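Side-chain contacts in aminotransferase TlmJ (Streptoalloteichus hindustanus, PDB 5UID), which probably transfers amino groups with the help of pyridoxal 5'-phosphate, as a member of the DegT/DnrJ/EryC1 family of aminotransferases: residues Asp43-His47 against Leu48-Ala52; Arg260-Pro263 against Glu264-Arg268; Val305-Asp308 against Ala309-Asp313; Tyr330-Leu333 against His334-Ser337; Ser367-Glu370 against Thr371-Glu375. One frame throughout, in Å; residues are numbered along the deposited sequence.

Contact 1. Residues Asp43-His47 against Leu48-Ala52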
# COMPACT_ATOMS: atom_id res chain seq x y z
N ASP A 43 -17.86 -10.97 2.49
CA ASP A 43 -18.94 -10.09 2.05
C ASP A 43 -18.79 -9.74 0.58
O ASP A 43 -19.76 -9.82 -0.19
CB ASP A 43 -18.96 -8.82 2.90
CG ASP A 43 -19.45 -9.07 4.32
OD1 ASP A 43 -19.91 -10.20 4.59
OD2 ASP A 43 -19.38 -8.14 5.14
N PHE A 44 -17.59 -9.35 0.16
CA PHE A 44 -17.37 -8.96 -1.23
C PHE A 44 -17.55 -10.15 -2.17
O PHE A 44 -18.13 -10.01 -3.25
CB PHE A 44 -15.99 -8.34 -1.40
CG PHE A 44 -15.83 -7.52 -2.65
CD1 PHE A 44 -16.42 -6.27 -2.75
CD2 PHE A 44 -15.09 -8.00 -3.72
CE1 PHE A 44 -16.28 -5.52 -3.90
CE2 PHE A 44 -14.95 -7.25 -4.87
CZ PHE A 44 -15.55 -6.01 -4.96
N ALA A 45 -17.08 -11.33 -1.76
CA ALA A 45 -17.25 -12.53 -2.59
C ALA A 45 -18.72 -12.84 -2.82
O ALA A 45 -19.12 -13.21 -3.93
CB ALA A 45 -16.55 -13.72 -1.93
N GLU A 46 -19.55 -12.69 -1.79
CA GLU A 46 -20.99 -12.86 -1.97
C GLU A 46 -21.56 -11.80 -2.91
O GLU A 46 -22.43 -12.10 -3.73
CB GLU A 46 -21.70 -12.82 -0.62
CG GLU A 46 -23.21 -12.93 -0.71
CD GLU A 46 -23.89 -12.79 0.64
OE1 GLU A 46 -23.18 -12.77 1.67
OE2 GLU A 46 -25.14 -12.71 0.68
N HIS A 47 -21.06 -10.57 -2.80
CA HIS A 47 -21.48 -9.51 -3.71
C HIS A 47 -21.16 -9.87 -5.15
O HIS A 47 -21.96 -9.60 -6.06
CB HIS A 47 -20.80 -8.20 -3.31
CG HIS A 47 -20.99 -7.09 -4.30
ND1 HIS A 47 -22.20 -6.45 -4.48
CD2 HIS A 47 -20.13 -6.50 -5.16
CE1 HIS A 47 -22.07 -5.52 -5.41
NE2 HIS A 47 -20.82 -5.53 -5.84
N LEU A 48 -20.01 -10.50 -5.39
CA LEU A 48 -19.63 -10.91 -6.73
C LEU A 48 -20.29 -12.21 -7.16
O LEU A 48 -20.28 -12.53 -8.35
CB LEU A 48 -18.11 -11.07 -6.82
CG LEU A 48 -17.28 -9.81 -6.60
CD1 LEU A 48 -15.80 -10.14 -6.67
CD2 LEU A 48 -17.67 -8.74 -7.61
N GLY A 49 -20.85 -12.97 -6.22
CA GLY A 49 -21.39 -14.27 -6.55
C GLY A 49 -20.35 -15.34 -6.75
O GLY A 49 -20.55 -16.25 -7.56
N VAL A 50 -19.22 -15.25 -6.04
CA VAL A 50 -18.14 -16.22 -6.15
C VAL A 50 -17.81 -16.75 -4.76
O VAL A 50 -18.36 -16.30 -3.75
CB VAL A 50 -16.88 -15.62 -6.81
CG1 VAL A 50 -17.18 -15.16 -8.22
CG2 VAL A 50 -16.34 -14.47 -5.97
N GLY A 51 -16.90 -17.71 -4.72
CA GLY A 51 -16.48 -18.27 -3.45
C GLY A 51 -15.49 -17.37 -2.73
O GLY A 51 -14.72 -16.62 -3.35
N ALA A 52 -15.51 -17.45 -1.40
CA ALA A 52 -14.58 -16.65 -0.60
C ALA A 52 -13.13 -17.03 -0.87
O ALA A 52 -12.24 -16.19 -0.75
CB ALA A 52 -14.91 -16.81 0.88
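Val-50 N turns back to the carbonyl of Ala-45, its N-H pointing almost straight at Ala-45 O over 2.9 Å, while Gly-49 N makes a weak bond of 3.1 Å to Glu-46 O. These two backbone bonds form the Schellman motif that ends the helix. Gly-49 is its C-prime residue, with a phi of 75° that glycine adopts without strain. Just before these, Leu-48 N gives the ordinary helical bond to Phe-44 O.

Side chains pack on two flanks of this ending. Leu-48 CD1 comes obliquely onto the Phe-44 ring, 3.5 Å from Phe-44 CE2. The ring is brought there because Phe-44 CG lies anti to its backbone N (chi1 -162°), which swings the phenyl along the helix toward its C-terminal end. Leu-48 CD2 lies 4.1 Å from both His-47 CD2 and Phe-44 CE2, bridging the two rings. A serine in place of Leu-48 would probably leave a gap beside the Phe-44 ring and let that ring shift. On the other flank the small methyl of Ala-45 lets the returning chain come close: Ala-45 CB and Val-50 CG2 form an apolar pair at 4.1 Å, and Gly-51 O is a close backbone neighbour, 3.7 Å from Ala-45 CB.

The polar end of His-47 is held by Val-163 O, through NE2. Around the whole, Phe-44 meets Trp-181 and Phe-183 edge-to-face, Ala-45 and Val-50 rest on Val-55 of strand 55-58, Val-50 also touches Cys-198 of strand 195-199, and His-47 packs on Leu-259 of helix 249-280.

Contact 2. Residues Arg260-Pro263 against Glu264-Arg268. With SO4 (sulfate ion), chain G.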
# COMPACT_ATOMS: atom_id res chain seq x y z
N ARG A 260 -22.52 -2.55 2.27
CA ARG A 260 -23.95 -2.57 2.57
C ARG A 260 -24.66 -1.33 2.03
O ARG A 260 -25.85 -1.40 1.69
CB ARG A 260 -24.18 -2.70 4.07
CG ARG A 260 -23.93 -4.09 4.63
CD ARG A 260 -24.31 -4.18 6.10
NE ARG A 260 -23.35 -3.49 6.96
CZ ARG A 260 -22.31 -4.08 7.54
NH1 ARG A 260 -22.09 -5.38 7.34
NH2 ARG A 260 -21.49 -3.38 8.31
N ARG A 261 -23.95 -0.21 1.95
CA ARG A 261 -24.51 1.03 1.42
C ARG A 261 -24.37 1.14 -0.09
O ARG A 261 -24.98 2.04 -0.68
CB ARG A 261 -23.83 2.24 2.08
CG ARG A 261 -23.98 2.30 3.59
CD ARG A 261 -23.29 3.54 4.16
NE ARG A 261 -23.91 4.77 3.70
CZ ARG A 261 -23.40 5.99 3.89
NH1 ARG A 261 -22.25 6.13 4.54
NH2 ARG A 261 -24.04 7.06 3.44
N LEU A 262 -23.59 0.26 -0.72
CA LEU A 262 -23.32 0.36 -2.15
C LEU A 262 -24.59 0.40 -3.00
O LEU A 262 -24.66 1.26 -3.90
CB LEU A 262 -22.39 -0.77 -2.59
CG LEU A 262 -22.04 -0.84 -4.07
CD1 LEU A 262 -21.35 0.44 -4.52
CD2 LEU A 262 -21.16 -2.05 -4.37
N PRO A 263 -25.59 -0.47 -2.80
CA PRO A 263 -26.80 -0.35 -3.63
C PRO A 263 -27.45 1.02 -3.56
O PRO A 263 -27.91 1.53 -4.58
CB PRO A 263 -27.72 -1.44 -3.06
CG PRO A 263 -26.78 -2.45 -2.49
CD PRO A 263 -25.65 -1.65 -1.92
N GLU A 264 -27.48 1.63 -2.37
CA GLU A 264 -28.06 2.97 -2.25
C GLU A 264 -27.20 4.01 -2.97
O GLU A 264 -27.75 4.95 -3.55
CB GLU A 264 -28.24 3.33 -0.78
CG GLU A 264 -29.15 4.52 -0.53
CD GLU A 264 -28.43 5.85 -0.58
OE1 GLU A 264 -27.21 5.88 -0.29
OE2 GLU A 264 -29.07 6.86 -0.92
N PHE A 265 -25.87 3.85 -2.93
CA PHE A 265 -25.00 4.75 -3.67
C PHE A 265 -25.29 4.69 -5.17
O PHE A 265 -25.41 5.72 -5.84
CB PHE A 265 -23.53 4.40 -3.41
CG PHE A 265 -23.07 4.66 -2.00
CD1 PHE A 265 -23.85 5.41 -1.12
CD2 PHE A 265 -21.86 4.16 -1.56
CE1 PHE A 265 -23.42 5.64 0.17
CE2 PHE A 265 -21.43 4.39 -0.26
CZ PHE A 265 -22.21 5.13 0.60
N VAL A 266 -25.39 3.47 -5.71
CA VAL A 266 -25.60 3.29 -7.14
C VAL A 266 -26.97 3.82 -7.56
O VAL A 266 -27.10 4.47 -8.60
CB VAL A 266 -25.43 1.81 -7.53
CG1 VAL A 266 -25.68 1.62 -9.01
CG2 VAL A 266 -24.04 1.33 -7.16
N ARG A 267 -28.01 3.56 -6.75
CA ARG A 267 -29.34 4.06 -7.08
C ARG A 267 -29.35 5.59 -7.13
O ARG A 267 -29.97 6.18 -8.02
CB ARG A 267 -30.36 3.55 -6.07
CG ARG A 267 -30.80 2.12 -6.30
CD ARG A 267 -32.04 1.78 -5.48
NE ARG A 267 -31.80 1.92 -4.05
CZ ARG A 267 -31.43 0.92 -3.25
NH1 ARG A 267 -31.26 -0.30 -3.75
NH2 ARG A 267 -31.24 1.13 -1.96
N ARG A 268 -28.65 6.23 -6.19
CA ARG A 268 -28.57 7.69 -6.22
C ARG A 268 -27.80 8.17 -7.44
O ARG A 268 -28.22 9.13 -8.10
CB ARG A 268 -27.92 8.20 -4.93
CG ARG A 268 -27.66 9.69 -4.91
CD ARG A 268 -28.93 10.48 -5.17
NE ARG A 268 -28.67 11.92 -5.19
CZ ARG A 268 -29.56 12.83 -5.57
NH1 ARG A 268 -30.77 12.45 -5.96
NH2 ARG A 268 -29.24 14.11 -5.56
S SO4 G . -30.63 -1.97 -0.36
O1 SO4 G . -30.90 -1.96 -1.79
O2 SO4 G . -31.85 -2.34 0.36
O3 SO4 G . -29.58 -2.93 -0.06
O4 SO4 G . -30.20 -0.64 0.07
O HOH W 1 -26.44 4.78 2.50
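The guanidinium of Arg-261 has Phe-265 CZ over the centre of one face, 3.5 Å above the plane, and a water in its plane at the edge. The two flat groups are steeply inclined, 65° apart, so the phenyl presents its rim to the arginine instead of stacking flat. Over a face of the Phe-265 ring lies Arg-261 O, and Arg-261 CB makes a CH-pi contact 4.0 Å from the ring centroid. The bend in the arginine chain at chi3 (65°) brings the guanidinium back to the rim of the phenyl ring. The edge water accepts from Arg-261 NE at 2.8 Å and donates to Glu-264 OE1, relaying between opposite charges, while Arg-261 NH1 has its salt bridge with Glu-18.

A second guanidinium, that of Arg-267, has Pro-263 O above its centre on one face and a sulfate at its edge. Its NH1 bonds to sulfate O1 at 2.6 Å and its NH2 to sulfate O4 at 2.9 Å, a two-pronged grip that suits a planar, positively charged group. The ion, probably from the crystallisation liquor, also rests against Pro-263 CB. Elsewhere on the helix Leu-262 CD1 meets Val-266 CG2 at 3.9 Å.

The pairs 261/265, 262/266 and 263/267 are also joined by i+4 to i backbone bonds. Pro-263 lacks an N-H, and helix 249-280 is kinked there. Leu-262 and Phe-265 turned inward and Glu-264 and Arg-267 at the surface give the pattern of an amphipathic helix.

Contact 3. Residues Val305-Asp308 against Ala309-Asp313. With SO4 (sulfate ion), chain F.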
# COMPACT_ATOMS: atom_id res chain seq x y z
N VAL A 305 -19.86 13.33 -21.40
CA VAL A 305 -20.55 13.96 -22.52
C VAL A 305 -19.52 14.25 -23.60
O VAL A 305 -18.34 14.48 -23.32
CB VAL A 305 -21.28 15.25 -22.09
CG1 VAL A 305 -22.46 14.91 -21.19
CG2 VAL A 305 -20.32 16.20 -21.39
N ARG A 306 -19.98 14.23 -24.85
CA ARG A 306 -19.12 14.43 -26.00
C ARG A 306 -19.51 15.70 -26.74
O ARG A 306 -20.70 16.01 -26.89
CB ARG A 306 -19.19 13.23 -26.95
CG ARG A 306 -18.52 11.98 -26.42
CD ARG A 306 -18.98 10.75 -27.20
NE ARG A 306 -20.32 10.35 -26.80
CZ ARG A 306 -21.20 9.77 -27.61
NH1 ARG A 306 -20.89 9.53 -28.88
NH2 ARG A 306 -22.40 9.44 -27.16
N MSE A 307 -18.51 16.44 -27.20
CA MSE A 307 -18.73 17.68 -27.93
C MSE A 307 -17.58 17.92 -28.90
O MSE A 307 -16.62 17.15 -28.93
CB MSE A 307 -18.88 18.85 -26.96
CG MSE A 307 -17.65 19.14 -26.12
SE MSE A 307 -18.05 20.14 -24.49
CE MSE A 307 -18.60 18.66 -23.36
N ASP A 308 -17.67 18.98 -29.70
CA ASP A 308 -16.61 19.28 -30.65
C ASP A 308 -15.32 19.63 -29.92
O ASP A 308 -15.34 20.32 -28.89
CB ASP A 308 -17.03 20.43 -31.57
CG ASP A 308 -16.06 20.64 -32.72
OD1 ASP A 308 -16.07 19.81 -33.65
OD2 ASP A 308 -15.29 21.62 -32.69
N ALA A 309 -14.20 19.16 -30.46
CA ALA A 309 -12.92 19.32 -29.78
C ALA A 309 -12.54 20.79 -29.61
O ALA A 309 -11.82 21.14 -28.67
CB ALA A 309 -11.82 18.58 -30.54
N SER A 310 -13.02 21.66 -30.50
CA SER A 310 -12.69 23.08 -30.40
C SER A 310 -13.36 23.76 -29.21
O SER A 310 -12.98 24.89 -28.88
CB SER A 310 -13.08 23.80 -31.69
OG SER A 310 -14.47 23.70 -31.95
N VAL A 311 -14.33 23.12 -28.57
CA VAL A 311 -15.01 23.70 -27.42
C VAL A 311 -14.86 22.87 -26.15
O VAL A 311 -15.31 23.32 -25.09
CB VAL A 311 -16.51 23.94 -27.71
CG1 VAL A 311 -16.70 24.66 -29.04
CG2 VAL A 311 -17.29 22.63 -27.68
N ARG A 312 -14.25 21.68 -26.22
CA ARG A 312 -14.13 20.84 -25.04
C ARG A 312 -13.29 21.52 -23.96
O ARG A 312 -13.71 21.60 -22.80
CB ARG A 312 -13.51 19.49 -25.42
CG ARG A 312 -13.73 18.36 -24.41
CD ARG A 312 -12.73 18.40 -23.25
NE ARG A 312 -11.35 18.45 -23.71
CZ ARG A 312 -10.64 17.38 -24.06
NH1 ARG A 312 -9.39 17.52 -24.47
NH2 ARG A 312 -11.18 16.17 -24.01
N ASP A 313 -12.11 22.01 -24.33
CA ASP A 313 -11.24 22.65 -23.35
C ASP A 313 -11.85 23.95 -22.84
O ASP A 313 -11.81 24.24 -21.64
CB ASP A 313 -9.86 22.90 -23.95
CG ASP A 313 -9.14 21.61 -24.31
OD1 ASP A 313 -9.68 20.53 -24.00
OD2 ASP A 313 -8.04 21.68 -24.89
S SO4 F . -23.97 7.87 -30.14
O1 SO4 F . -25.10 7.76 -31.05
O2 SO4 F . -23.00 6.82 -30.44
O3 SO4 F . -23.34 9.18 -30.30
O4 SO4 F . -24.44 7.71 -28.76
O HOH W 2 -14.48 17.42 -32.90
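Asp-308 is the N-cap of helix 309-321, at the strand-to-helix turn where strand 303-306 hands over to the helix. Its carboxylate supplies the capping bond: Ser-310 N gives to Asp-308 OD2 at 3.2 Å, arriving from above the carboxylate plane. Asp-308 CG lies anti to the backbone N (chi1 -171°), which sets the carboxylate in front of the N-terminal end of the helix, facing Ser-310 N. Ser-310 OG is modelled so near OD2 that the exact geometry of that bond is doubtful. Aspartate suits the cap because its negative charge would probably interact well with the N-H groups and the positive end of the dipole at a helix start. The other oxygen, Asp-308 OD1, takes a bond from a water that accepts in turn from Ala-309 N.

Among backbone bonds, Val-311 N gives to Asp-308 O at 3.0 Å, and Arg-312 N adds a weak one to the same oxygen.

Apolar contact comes from selenomethionine Met-307, whose CG touches Val-311 CG2 at 3.8 Å; the residue also packs on Leu-356 of strand 355-358.

Charged groups lie at both ends. Arg-306 holds a sulfate, probably from the crystallisation liquor, at its guanidinium edge, with NH1 2.9 Å from sulfate O3, while its NH2 also bonds to Cys-288 O. A leucine in its place would probably leave the sulfate and Cys-288 O without this donor. Arg-312, which bonds to Ala-352 O and packs on Trp-234 of the second subunit, forms a salt bridge to Asp-313, NE lying 2.7 Å from Asp-313 OD1 with that oxygen in the guanidinium plane.

Contact 4. Residues Tyr330-Leu333 against His334-Ser337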
# COMPACT_ATOMS: atom_id res chain seq x y z
N TYR A 330 -9.84 8.20 -19.46
CA TYR A 330 -8.46 8.19 -18.98
C TYR A 330 -7.56 8.66 -20.11
O TYR A 330 -7.78 8.29 -21.26
CB TYR A 330 -8.05 6.79 -18.51
CG TYR A 330 -8.90 6.25 -17.38
CD1 TYR A 330 -10.10 5.61 -17.63
CD2 TYR A 330 -8.50 6.40 -16.06
CE1 TYR A 330 -10.88 5.12 -16.59
CE2 TYR A 330 -9.27 5.92 -15.01
CZ TYR A 330 -10.46 5.28 -15.29
OH TYR A 330 -11.24 4.80 -14.25
N ALA A 331 -6.57 9.47 -19.78
CA ALA A 331 -5.68 10.02 -20.79
C ALA A 331 -5.13 8.89 -21.67
O ALA A 331 -4.76 7.83 -21.15
CB ALA A 331 -4.53 10.79 -20.14
N PRO A 332 -5.11 9.07 -22.99
CA PRO A 332 -4.70 7.97 -23.88
C PRO A 332 -3.23 7.61 -23.67
O PRO A 332 -2.34 8.41 -23.94
CB PRO A 332 -4.96 8.53 -25.28
CG PRO A 332 -4.90 10.01 -25.11
CD PRO A 332 -5.43 10.30 -23.73
N LEU A 333 -3.00 6.39 -23.18
CA LEU A 333 -1.64 5.97 -22.85
C LEU A 333 -0.78 5.72 -24.09
O LEU A 333 0.45 5.78 -23.99
CB LEU A 333 -1.70 4.71 -21.99
CG LEU A 333 -2.31 4.90 -20.60
CD1 LEU A 333 -2.37 3.57 -19.86
CD2 LEU A 333 -1.51 5.93 -19.81
N HIS A 334 -1.40 5.46 -25.24
CA HIS A 334 -0.61 5.26 -26.45
C HIS A 334 0.07 6.53 -26.93
O HIS A 334 0.88 6.47 -27.86
CB HIS A 334 -1.47 4.67 -27.56
CG HIS A 334 -2.28 5.68 -28.31
ND1 HIS A 334 -3.44 6.23 -27.80
CD2 HIS A 334 -2.11 6.23 -29.54
CE1 HIS A 334 -3.94 7.09 -28.68
NE2 HIS A 334 -3.15 7.10 -29.74
N LEU A 335 -0.24 7.67 -26.32
CA LEU A 335 0.45 8.93 -26.60
C LEU A 335 1.49 9.27 -25.54
O LEU A 335 2.13 10.33 -25.64
CB LEU A 335 -0.56 10.07 -26.72
CG LEU A 335 -1.63 9.88 -27.81
CD1 LEU A 335 -2.57 11.08 -27.87
CD2 LEU A 335 -0.98 9.64 -29.16
N VAL A 336 1.68 8.42 -24.54
CA VAL A 336 2.72 8.61 -23.54
C VAL A 336 3.99 7.95 -24.05
O VAL A 336 4.03 6.74 -24.26
CB VAL A 336 2.30 8.04 -22.18
CG1 VAL A 336 3.39 8.28 -21.15
CG2 VAL A 336 0.99 8.65 -21.72
N SER A 337 5.04 8.76 -24.24
CA SER A 337 6.25 8.28 -24.91
C SER A 337 7.00 7.21 -24.12
O SER A 337 7.87 6.55 -24.69
CB SER A 337 7.18 9.46 -25.21
OG SER A 337 7.47 10.17 -24.02
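Val-336 N gives the shortest polar bond here, to Leu-333 O at 3.0 Å, and Leu-335 N makes the matching one to Pro-332 O at 3.3 Å. Both bonds run from residue i+3 to residue i, as in a 3-10 turn. Each N-H sits well above the plane of its carbonyl, 64° out of it at Leu-333 O, a consequence of the tight winding.

Proline suits the start of the turn, since it needs no amide hydrogen there and its ring offers a rigid apolar surface. Two side chains use that surface. Leu-335 brings CD1 across Pro-332 CG at 3.8 Å, and the His-334 ring puts ND1 3.7 Å from Pro-332 CB. His-334 CG stands between its backbone N and carbonyl carbon (chi1 82°), a position that sets the imidazole alongside the proline ring. One face of that ring also has Leu-335 CG over it, toward the rim. The imidazole is buried, but both nitrogens are satisfied: ND1 bonds to Ser-84 OG and NE2 to Glu-349 OE2, which fix its rotation.

Leu-333 and Val-336 point the same way, side by side, with Leu-333 CD2 4.2 Å from Val-336 CG2. Both suit a subunit interface, where Leu-333 packs on Phe-236 and Val-336 on Val-238 of the second subunit.

The turn continues directly from the active site: Tyr-330 follows a cis peptide bond, and its OH is hydrogen-bonded to O3 of the pyridoxal-phosphate-modified lysine at position 187, consistent with the internal aldimine of PLP-dependent enzymes such as aminotransferases.

Contact 5. Residues Ser367-Glu370 against Thr371-Glu375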
# COMPACT_ATOMS: atom_id res chain seq x y z
N SER A 367 -29.64 20.36 -5.87
CA SER A 367 -29.18 21.68 -6.27
C SER A 367 -27.90 21.60 -7.09
O SER A 367 -27.74 22.32 -8.08
CB SER A 367 -28.98 22.56 -5.04
OG SER A 367 -28.38 23.80 -5.39
N ASP A 368 -26.97 20.73 -6.68
CA ASP A 368 -25.74 20.55 -7.45
C ASP A 368 -26.04 20.03 -8.85
O ASP A 368 -25.46 20.50 -9.84
CB ASP A 368 -24.80 19.59 -6.73
CG ASP A 368 -24.32 20.13 -5.39
OD1 ASP A 368 -24.14 21.36 -5.28
OD2 ASP A 368 -24.12 19.33 -4.46
N VAL A 369 -26.95 19.05 -8.96
CA VAL A 369 -27.28 18.46 -10.25
C VAL A 369 -27.88 19.50 -11.18
O VAL A 369 -27.54 19.56 -12.37
CB VAL A 369 -28.22 17.26 -10.06
CG1 VAL A 369 -28.66 16.70 -11.41
CG2 VAL A 369 -27.55 16.19 -9.22
N GLU A 370 -28.78 20.34 -10.66
CA GLU A 370 -29.36 21.39 -11.48
C GLU A 370 -28.34 22.47 -11.84
O GLU A 370 -28.43 23.07 -12.91
CB GLU A 370 -30.57 22.01 -10.77
CG GLU A 370 -31.70 21.02 -10.50
CD GLU A 370 -32.28 20.43 -11.78
OE1 GLU A 370 -32.30 21.14 -12.81
OE2 GLU A 370 -32.71 19.26 -11.75
N THR A 371 -27.37 22.72 -10.96
CA THR A 371 -26.30 23.66 -11.28
C THR A 371 -25.45 23.14 -12.43
O THR A 371 -25.06 23.92 -13.32
CB THR A 371 -25.43 23.92 -10.05
OG1 THR A 371 -26.25 24.38 -8.97
CG2 THR A 371 -24.37 24.96 -10.35
N VAL A 372 -25.15 21.84 -12.45
CA VAL A 372 -24.36 21.27 -13.53
C VAL A 372 -25.12 21.34 -14.85
O VAL A 372 -24.58 21.78 -15.87
CB VAL A 372 -23.95 19.82 -13.19
CG1 VAL A 372 -23.33 19.14 -14.40
CG2 VAL A 372 -22.98 19.80 -12.02
N ILE A 373 -26.38 20.91 -14.85
CA ILE A 373 -27.18 20.93 -16.07
C ILE A 373 -27.31 22.36 -16.59
O ILE A 373 -27.19 22.60 -17.80
CB ILE A 373 -28.56 20.30 -15.82
CG1 ILE A 373 -28.42 18.83 -15.43
CG2 ILE A 373 -29.45 20.45 -17.05
CD1 ILE A 373 -29.72 18.16 -15.05
N GLY A 374 -27.56 23.32 -15.70
CA GLY A 374 -27.71 24.70 -16.13
C GLY A 374 -26.44 25.28 -16.71
O GLY A 374 -26.47 25.95 -17.75
N GLU A 375 -25.30 25.03 -16.06
CA GLU A 375 -24.04 25.54 -16.57
C GLU A 375 -23.64 24.86 -17.87
O GLU A 375 -23.06 25.51 -18.75
CB GLU A 375 -22.94 25.37 -15.52
CG GLU A 375 -23.09 26.26 -14.31
CD GLU A 375 -22.98 27.73 -14.65
OE1 GLU A 375 -22.35 28.05 -15.67
OE2 GLU A 375 -23.53 28.56 -13.89
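Thr-371 holds OG1 anti to its own carbonyl carbon and beside its backbone N (chi1 -56°), which points the hydroxyl back along the helix to Ser-367 O. The hydroxyl gives its proton to that oxygen over 2.7 Å, and Thr-371 N bonds to it as well at 2.9 Å. The two donors come from opposite faces of the carbonyl plane, so Ser-367 O is gripped from both sides. Threonine suits this place because it can satisfy its hydroxyl on the helix itself while its methyl, CG2, lies anti to the backbone N.

A similar torsion governs Ile-373, where CG1 stands beside the backbone N (chi1 -63°). That turns the longer branch back toward the preceding turn, with CG1 3.3 Å from Val-369 O and CD1 4.1 Å from Val-369 CG1. Val-369 and Ile-373 lie side by side, pointing the same way. Together with Val-372 they make the apolar stripe of an amphipathic helix, 366-383, and all three rest on Tyr-276 of helix 249-280. Beta-branched residues fit here because their branches, already restricted in rotation, lose little freedom on packing against Tyr-276.

Val-372 packs CG2 close to the backbone, 3.4 Å from Asp-368 O, which also takes the helical bond from Val-372 N. Farther along, Gly-374 N bonds to Glu-370 O at 2.9 Å. Two acidic residues have partners beyond the segments: Glu-370, bent at chi2, forms a salt bridge through OE2 with Arg-275 NE, and Asp-368 OD2 accepts from Ser-365 N near the start of the helix.

The five contacts follow one another along the chain, each closing before the next opens, and all belong to the aminotransferase fold of this family. Contacts 1 and 2 touch, His-47 CE1 meeting Leu-262 CD2 at 3.7 Å, so the end of helix 35-48 rests on the long helix 249-280. That helix also carries Tyr-276, on which contact 5 packs; the centres of contacts 2 and 5 are about 22 Å apart. Contact 3 lies about 19 Å, centre to centre, from both contact 4 and contact 5. Contacts 3 and 4 both reach the second subunit, through helix 309-321 and the loop that carries Tyr-330 respectively.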